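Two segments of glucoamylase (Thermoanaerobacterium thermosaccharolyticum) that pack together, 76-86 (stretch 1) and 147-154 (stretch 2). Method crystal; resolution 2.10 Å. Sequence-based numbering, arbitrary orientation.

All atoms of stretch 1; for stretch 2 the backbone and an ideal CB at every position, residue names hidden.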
ATOM      1  N   LYS A  76     -13.751   8.440 -14.236  1.00 29.17           N
ATOM      2  CA  LYS A  76     -13.340   9.808 -14.518  1.00 28.63           C
ATOM      3  C   LYS A  76     -14.334  10.593 -15.363  1.00 29.72           C
ATOM      4  O   LYS A  76     -15.254  10.028 -15.966  1.00 30.00           O
ATOM      5  CB  LYS A  76     -11.985   9.798 -15.230  1.00 28.59           C
ATOM      6  CG  LYS A  76     -12.041   9.160 -16.614  1.00 26.59           C
ATOM      7  CD  LYS A  76     -10.664   9.060 -17.246  1.00 25.14           C
ATOM      8  CE  LYS A  76     -10.737   8.349 -18.592  1.00 22.37           C
ATOM      9  NZ  LYS A  76      -9.399   8.236 -19.231  1.00 17.68           N
ATOM     10  N   PHE A  77     -14.132  11.906 -15.401  1.00 28.43           N
ATOM     11  CA  PHE A  77     -14.986  12.793 -16.178  1.00 30.54           C
ATOM     12  C   PHE A  77     -14.289  13.238 -17.453  1.00 31.07           C
ATOM     13  O   PHE A  77     -13.072  13.436 -17.471  1.00 29.52           O
ATOM     14  CB  PHE A  77     -15.358  14.036 -15.363  1.00 28.10           C
ATOM     15  CG  PHE A  77     -16.469  13.809 -14.385  1.00 29.08           C
ATOM     16  CD1 PHE A  77     -17.752  13.507 -14.834  1.00 27.72           C
ATOM     17  CD2 PHE A  77     -16.238  13.888 -13.018  1.00 25.97           C
ATOM     18  CE1 PHE A  77     -18.786  13.287 -13.933  1.00 26.12           C
ATOM     19  CE2 PHE A  77     -17.265  13.671 -12.112  1.00 26.94           C
ATOM     20  CZ  PHE A  77     -18.543  13.369 -12.569  1.00 27.18           C
ATOM     21  N   ILE A  78     -15.075  13.382 -18.515  1.00 32.12           N
ATOM     22  CA  ILE A  78     -14.567  13.847 -19.797  1.00 34.64           C
ATOM     23  C   ILE A  78     -15.453  15.022 -20.192  1.00 35.36           C
ATOM     24  O   ILE A  78     -16.681  14.918 -20.155  1.00 35.17           O
ATOM     25  CB  ILE A  78     -14.665  12.763 -20.896  1.00 35.07           C
ATOM     26  CG1 ILE A  78     -13.974  11.481 -20.431  1.00 34.88           C
ATOM     27  CG2 ILE A  78     -14.015  13.272 -22.179  1.00 34.11           C
ATOM     28  CD1 ILE A  78     -12.504  11.662 -20.088  1.00 35.58           C
ATOM     29  N   VAL A  79     -14.833  16.138 -20.555  1.00 35.99           N
ATOM     30  CA  VAL A  79     -15.592  17.323 -20.939  1.00 38.76           C
ATOM     31  C   VAL A  79     -15.251  17.783 -22.348  1.00 39.43           C
ATOM     32  O   VAL A  79     -14.122  17.630 -22.808  1.00 39.42           O
ATOM     33  CB  VAL A  79     -15.342  18.493 -19.954  1.00 39.98           C
ATOM     34  CG1 VAL A  79     -13.858  18.692 -19.759  1.00 41.23           C
ATOM     35  CG2 VAL A  79     -15.968  19.773 -20.484  1.00 39.55           C
ATOM     36  N   THR A  80     -16.247  18.337 -23.029  1.00 39.29           N
ATOM     37  CA  THR A  80     -16.066  18.831 -24.383  1.00 40.70           C
ATOM     38  C   THR A  80     -17.016  19.995 -24.636  1.00 41.09           C
ATOM     39  O   THR A  80     -17.922  20.253 -23.842  1.00 39.13           O
ATOM     40  CB  THR A  80     -16.351  17.727 -25.422  1.00 40.73           C
ATOM     41  OG1 THR A  80     -16.020  18.208 -26.729  1.00 43.38           O
ATOM     42  CG2 THR A  80     -17.821  17.332 -25.395  1.00 39.19           C
ATOM     43  N   ASP A  81     -16.796  20.698 -25.741  1.00 42.34           N
ATOM     44  CA  ASP A  81     -17.643  21.824 -26.116  1.00 43.47           C
ATOM     45  C   ASP A  81     -18.611  21.360 -27.199  1.00 44.27           C
ATOM     46  O   ASP A  81     -19.437  22.134 -27.688  1.00 44.35           O
ATOM     47  CB  ASP A  81     -16.787  22.975 -26.646  1.00 42.18           C
ATOM     48  CG  ASP A  81     -15.972  22.584 -27.868  1.00 42.97           C
ATOM     49  OD1 ASP A  81     -15.259  23.454 -28.411  1.00 41.82           O
ATOM     50  OD2 ASP A  81     -16.043  21.407 -28.286  1.00 40.96           O
ATOM     51  N   GLY A  82     -18.499  20.085 -27.563  1.00 45.95           N
ATOM     52  CA  GLY A  82     -19.351  19.514 -28.593  1.00 47.38           C
ATOM     53  C   GLY A  82     -18.945  19.988 -29.976  1.00 48.81           C
ATOM     54  O   GLY A  82     -19.627  19.712 -30.964  1.00 48.28           O
ATOM     55  N   LYS A  83     -17.821  20.694 -30.046  1.00 49.92           N
ATOM     56  CA  LYS A  83     -17.333  21.233 -31.307  1.00 51.41           C
ATOM     57  C   LYS A  83     -15.910  20.815 -31.657  1.00 51.67           C
ATOM     58  O   LYS A  83     -15.673  20.243 -32.719  1.00 52.47           O
ATOM     59  CB  LYS A  83     -17.407  22.760 -31.281  1.00 52.10           C
ATOM     60  CG  LYS A  83     -18.784  23.312 -30.969  1.00 53.45           C
ATOM     61  CD  LYS A  83     -18.756  24.828 -30.890  1.00 53.40           C
ATOM     62  CE  LYS A  83     -20.114  25.380 -30.507  1.00 53.95           C
ATOM     63  NZ  LYS A  83     -20.077  26.861 -30.392  1.00 54.59           N
ATOM     64  N   SER A  84     -14.963  21.101 -30.770  1.00 52.16           N
ATOM     65  CA  SER A  84     -13.571  20.764 -31.038  1.00 53.05           C
ATOM     66  C   SER A  84     -12.810  20.015 -29.941  1.00 53.61           C
ATOM     67  O   SER A  84     -12.593  18.808 -30.048  1.00 55.55           O
ATOM     68  CB  SER A  84     -12.803  22.034 -31.411  1.00 53.32           C
ATOM     69  OG  SER A  84     -13.002  23.049 -30.441  1.00 52.77           O
ATOM     70  N   PHE A  85     -12.403  20.724 -28.892  1.00 53.69           N
ATOM     71  CA  PHE A  85     -11.632  20.108 -27.811  1.00 52.90           C
ATOM     72  C   PHE A  85     -12.357  19.038 -26.989  1.00 51.84           C
ATOM     73  O   PHE A  85     -13.577  19.078 -26.813  1.00 52.03           O
ATOM     74  CB  PHE A  85     -11.083  21.196 -26.876  1.00 53.99           C
ATOM     75  CG  PHE A  85     -12.134  21.879 -26.046  1.00 54.81           C
ATOM     76  CD1 PHE A  85     -12.632  21.279 -24.893  1.00 54.65           C
ATOM     77  CD2 PHE A  85     -12.620  23.128 -26.414  1.00 55.29           C
ATOM     78  CE1 PHE A  85     -13.595  21.910 -24.119  1.00 54.57           C
ATOM     79  CE2 PHE A  85     -13.584  23.769 -25.646  1.00 56.09           C
ATOM     80  CZ  PHE A  85     -14.072  23.158 -24.496  1.00 55.49           C
ATOM     81  N   VAL A  86     -11.575  18.082 -26.493  1.00 50.24           N
ATOM     82  CA  VAL A  86     -12.077  16.980 -25.676  1.00 48.11           C
ATOM     83  C   VAL A  86     -11.033  16.627 -24.614  1.00 46.06           C
ATOM     84  O   VAL A  86     -10.189  15.759 -24.835  1.00 46.17           O
ATOM     85  CB  VAL A  86     -12.341  15.718 -26.532  1.00 47.97           C
ATOM     86  CG1 VAL A  86     -12.848  14.586 -25.655  1.00 48.01           C
ATOM     87  CG2 VAL A  86     -13.347  16.028 -27.623  1.00 49.97           C
ATOM     88  N   UNK A 147     -23.669  26.121 -20.544  1.00 46.12           N
ATOM     89  CA  UNK A 147     -24.422  25.516 -21.638  1.00 46.53           C
ATOM     90  C   UNK A 147     -23.547  25.290 -22.863  1.00 45.63           C
ATOM     91  O   UNK A 147     -23.985  24.691 -23.842  1.00 46.11           O
ATOM     92  CB  UNK A 147     -25.618  26.396 -22.007  1.00 46.53           C
ATOM     93  N   UNK A 148     -22.311  25.769 -22.805  1.00 46.12           N
ATOM     94  CA  UNK A 148     -21.384  25.605 -23.919  1.00 46.62           C
ATOM     95  C   UNK A 148     -20.518  24.365 -23.727  1.00 45.75           C
ATOM     96  O   UNK A 148     -19.628  24.088 -24.532  1.00 45.61           O
ATOM     97  CB  UNK A 148     -20.503  26.847 -24.068  1.00 46.62           C
ATOM     98  N   UNK A 149     -20.790  23.613 -22.664  1.00 43.42           N
ATOM     99  CA  UNK A 149     -20.012  22.420 -22.365  1.00 42.00           C
ATOM    100  C   UNK A 149     -20.853  21.161 -22.189  1.00 41.85           C
ATOM    101  O   UNK A 149     -22.048  21.222 -21.894  1.00 40.85           O
ATOM    102  CB  UNK A 149     -19.188  22.656 -21.098  1.00 42.00           C
ATOM    103  N   UNK A 150     -20.209  20.017 -22.386  1.00 41.50           N
ATOM    104  CA  UNK A 150     -20.855  18.721 -22.220  1.00 41.21           C
ATOM    105  C   UNK A 150     -19.992  17.949 -21.230  1.00 40.34           C
ATOM    106  O   UNK A 150     -18.765  17.985 -21.312  1.00 40.51           O
ATOM    107  CB  UNK A 150     -21.009  17.977 -23.548  1.00 41.21           C
ATOM    108  N   UNK A 151     -20.627  17.254 -20.295  1.00 38.80           N
ATOM    109  CA  UNK A 151     -19.887  16.493 -19.300  1.00 37.04           C
ATOM    110  C   UNK A 151     -20.242  15.017 -19.376  1.00 35.52           C
ATOM    111  O   UNK A 151     -21.417  14.647 -19.317  1.00 35.57           O
ATOM    112  CB  UNK A 151     -20.165  17.033 -17.896  1.00 37.04           C
ATOM    113  N   UNK A 152     -19.223  14.174 -19.508  1.00 34.73           N
ATOM    114  CA  UNK A 152     -19.441  12.738 -19.592  1.00 33.42           C
ATOM    115  C   UNK A 152     -18.655  11.988 -18.523  1.00 31.69           C
ATOM    116  O   UNK A 152     -17.544  12.377 -18.161  1.00 30.62           O
ATOM    117  CB  UNK A 152     -19.056  12.227 -20.981  1.00 33.42           C
ATOM    118  N   UNK A 153     -19.250  10.911 -18.026  1.00 31.09           N
ATOM    119  CA  UNK A 153     -18.638  10.079 -17.000  1.00 30.48           C
ATOM    120  C   UNK A 153     -18.256   8.742 -17.624  1.00 29.29           C
ATOM    121  O   UNK A 153     -19.086   8.092 -18.264  1.00 29.37           O
ATOM    122  CB  UNK A 153     -19.581   9.882 -15.811  1.00 30.48           C
ATOM    123  N   UNK A 154     -17.002   8.334 -17.441  1.00 28.12           N
ATOM    124  CA  UNK A 154     -16.517   7.068 -17.988  1.00 27.68           C
ATOM    125  C   UNK A 154     -16.115   6.127 -16.861  1.00 27.63           C
ATOM    126  O   UNK A 154     -15.139   6.368 -16.153  1.00 28.33           O
ATOM    127  CB  UNK A 154     -15.336   7.303 -18.932  1.00 27.68           C
TER

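Strand 76-80 pairs antiparallel with 150-154, and the paired side chains alternate between two faces of the sheet: Phe77 and Val79 on one, Lys76, Ile78 and Thr80 on the other.

At position 147 the ideal CB has nothing of stretch 1 within 5.5 Å, so almost any residue would serve; it is His147, which makes no contact with stretch 1. Position 148 is equally open at its CB, although its backbone O lies 3.4 Å from Asp81 CA in a CA-H...O contact. Many residues would fit, polar ones among them; Asp148 is deposited, and its side chain makes no close contact with stretch 1, its OD2 being hydrogen-bonded to a residue just outside the stretches.

Position 149 precedes the strand. Its CB points sideways, 4.4 Å from Val79 CG2, and the Phe85 ring lies beyond, so a long apolar or aromatic side chain could bridge the two. Tyr149 does so: its CD1 is 4.2 Å from Val79 CG2, and its CE1 meets Phe85 CZ at 3.5 Å, edge to edge. Its hydroxyl is hydrogen-bonded elsewhere in the structure.

At position 150 the backbone exchanges hydrogen bonds with Thr80, and the CB sits 3.7 Å from Thr80 CG2. The loop at Asp81 and Gly82 presents the carbonyl O of Asp81 farther out, an acceptor which suits a long chain ending in a donor; a shorter beta-former would also fit beside the threonine. Lys150 folds at chi2 (p), then extends, passing its CD 4.0 Å from Gly82 N and giving a hydrogen bond from NZ to Asp81 O (3.2 Å). A CB on Gly82 would clash with Lys150 CE.

Position 151 lies on the face of Phe77 and Val79, where a branched aliphatic could fill the space between them. Leu151 brings CD1 to 3.7 Å from Phe77 CD1 and 4.5 Å from Val79 CB.

Position 152, paired with Ile78 through two backbone hydrogen bonds, each 2.7 Å from N to O (Ile78 N to 152 O, and 152 N to Ile78 O), shares its face with Ile78 and Thr80. Beta-branched or aromatic residues suit this extended backbone. Tyr152 packs CB 4.4 Å from Ile78 CB, and its ring edge reaches Thr80, CE1 to CG2 at 3.5 Å.

At position 153 the CB is 4.0 Å from Phe77 CE1, inviting an aliphatic group to cover the ring. Leu153 (chi1 t, chi2 p) places CD1 over one face of the Phe77 ring, 3.8 Å from its centroid, a CH-pi contact.

Position 154 has its CB 4.6 Å from Ile78 CG1, with the Lys76 chain alongside; small or aliphatic residues are plausible. Ala154 is deposited, its CB 4.4 Å from Lys76 CG, while its N donates to Lys76 O at 2.8 Å.

Stretch 2, residues 147-154: HDYKLYLA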
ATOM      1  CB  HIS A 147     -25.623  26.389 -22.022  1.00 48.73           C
ATOM      2  CG  HIS A 147     -26.639  26.532 -20.933  1.00 50.96           C
ATOM      3  ND1 HIS A 147     -26.401  27.256 -19.786  1.00 52.67           N
ATOM      4  CD2 HIS A 147     -27.887  26.024 -20.806  1.00 52.41           C
ATOM      5  CE1 HIS A 147     -27.459  27.188 -18.997  1.00 52.72           C
ATOM      6  NE2 HIS A 147     -28.375  26.446 -19.593  1.00 52.61           N
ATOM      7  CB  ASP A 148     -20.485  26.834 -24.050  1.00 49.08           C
ATOM      8  CG  ASP A 148     -21.269  28.103 -24.319  1.00 51.89           C
ATOM      9  OD1 ASP A 148     -22.050  28.128 -25.297  1.00 52.49           O
ATOM     10  OD2 ASP A 148     -21.102  29.081 -23.558  1.00 54.19           O
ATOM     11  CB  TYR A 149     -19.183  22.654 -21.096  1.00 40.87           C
ATOM     12  CG  TYR A 149     -18.176  23.775 -21.219  1.00 39.41           C
ATOM     13  CD1 TYR A 149     -17.007  23.607 -21.962  1.00 38.39           C
ATOM     14  CD2 TYR A 149     -18.396  25.010 -20.610  1.00 38.09           C
ATOM     15  CE1 TYR A 149     -16.082  24.641 -22.095  1.00 37.95           C
ATOM     16  CE2 TYR A 149     -17.478  26.052 -20.738  1.00 36.95           C
ATOM     17  CZ  TYR A 149     -16.324  25.860 -21.480  1.00 37.74           C
ATOM     18  OH  TYR A 149     -15.406  26.879 -21.605  1.00 37.87           O
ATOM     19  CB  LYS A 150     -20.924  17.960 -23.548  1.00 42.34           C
ATOM     20  CG  LYS A 150     -21.981  18.451 -24.531  1.00 43.97           C
ATOM     21  CD  LYS A 150     -21.618  19.797 -25.136  1.00 45.34           C
ATOM     22  CE  LYS A 150     -22.623  20.194 -26.212  1.00 46.49           C
ATOM     23  NZ  LYS A 150     -22.390  21.573 -26.723  1.00 45.01           N
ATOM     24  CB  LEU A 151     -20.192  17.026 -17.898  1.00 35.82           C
ATOM     25  CG  LEU A 151     -19.451  16.358 -16.742  1.00 35.25           C
ATOM     26  CD1 LEU A 151     -17.963  16.663 -16.829  1.00 34.53           C
ATOM     27  CD2 LEU A 151     -20.021  16.863 -15.427  1.00 35.90           C
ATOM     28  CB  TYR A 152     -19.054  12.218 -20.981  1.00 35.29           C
ATOM     29  CG  TYR A 152     -19.666  13.001 -22.125  1.00 37.14           C
ATOM     30  CD1 TYR A 152     -19.061  14.164 -22.600  1.00 36.98           C
ATOM     31  CD2 TYR A 152     -20.861  12.589 -22.720  1.00 37.36           C
ATOM     32  CE1 TYR A 152     -19.629  14.898 -23.638  1.00 37.05           C
ATOM     33  CE2 TYR A 152     -21.438  13.318 -23.758  1.00 37.22           C
ATOM     34  CZ  TYR A 152     -20.816  14.473 -24.211  1.00 38.10           C
ATOM     35  OH  TYR A 152     -21.386  15.206 -25.229  1.00 38.10           O
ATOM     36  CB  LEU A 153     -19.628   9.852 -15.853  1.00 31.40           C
ATOM     37  CG  LEU A 153     -19.135   9.056 -14.638  1.00 32.60           C
ATOM     38  CD1 LEU A 153     -18.005   9.816 -13.966  1.00 34.46           C
ATOM     39  CD2 LEU A 153     -20.282   8.836 -13.660  1.00 32.92           C
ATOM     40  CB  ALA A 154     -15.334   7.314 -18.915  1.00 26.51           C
TER
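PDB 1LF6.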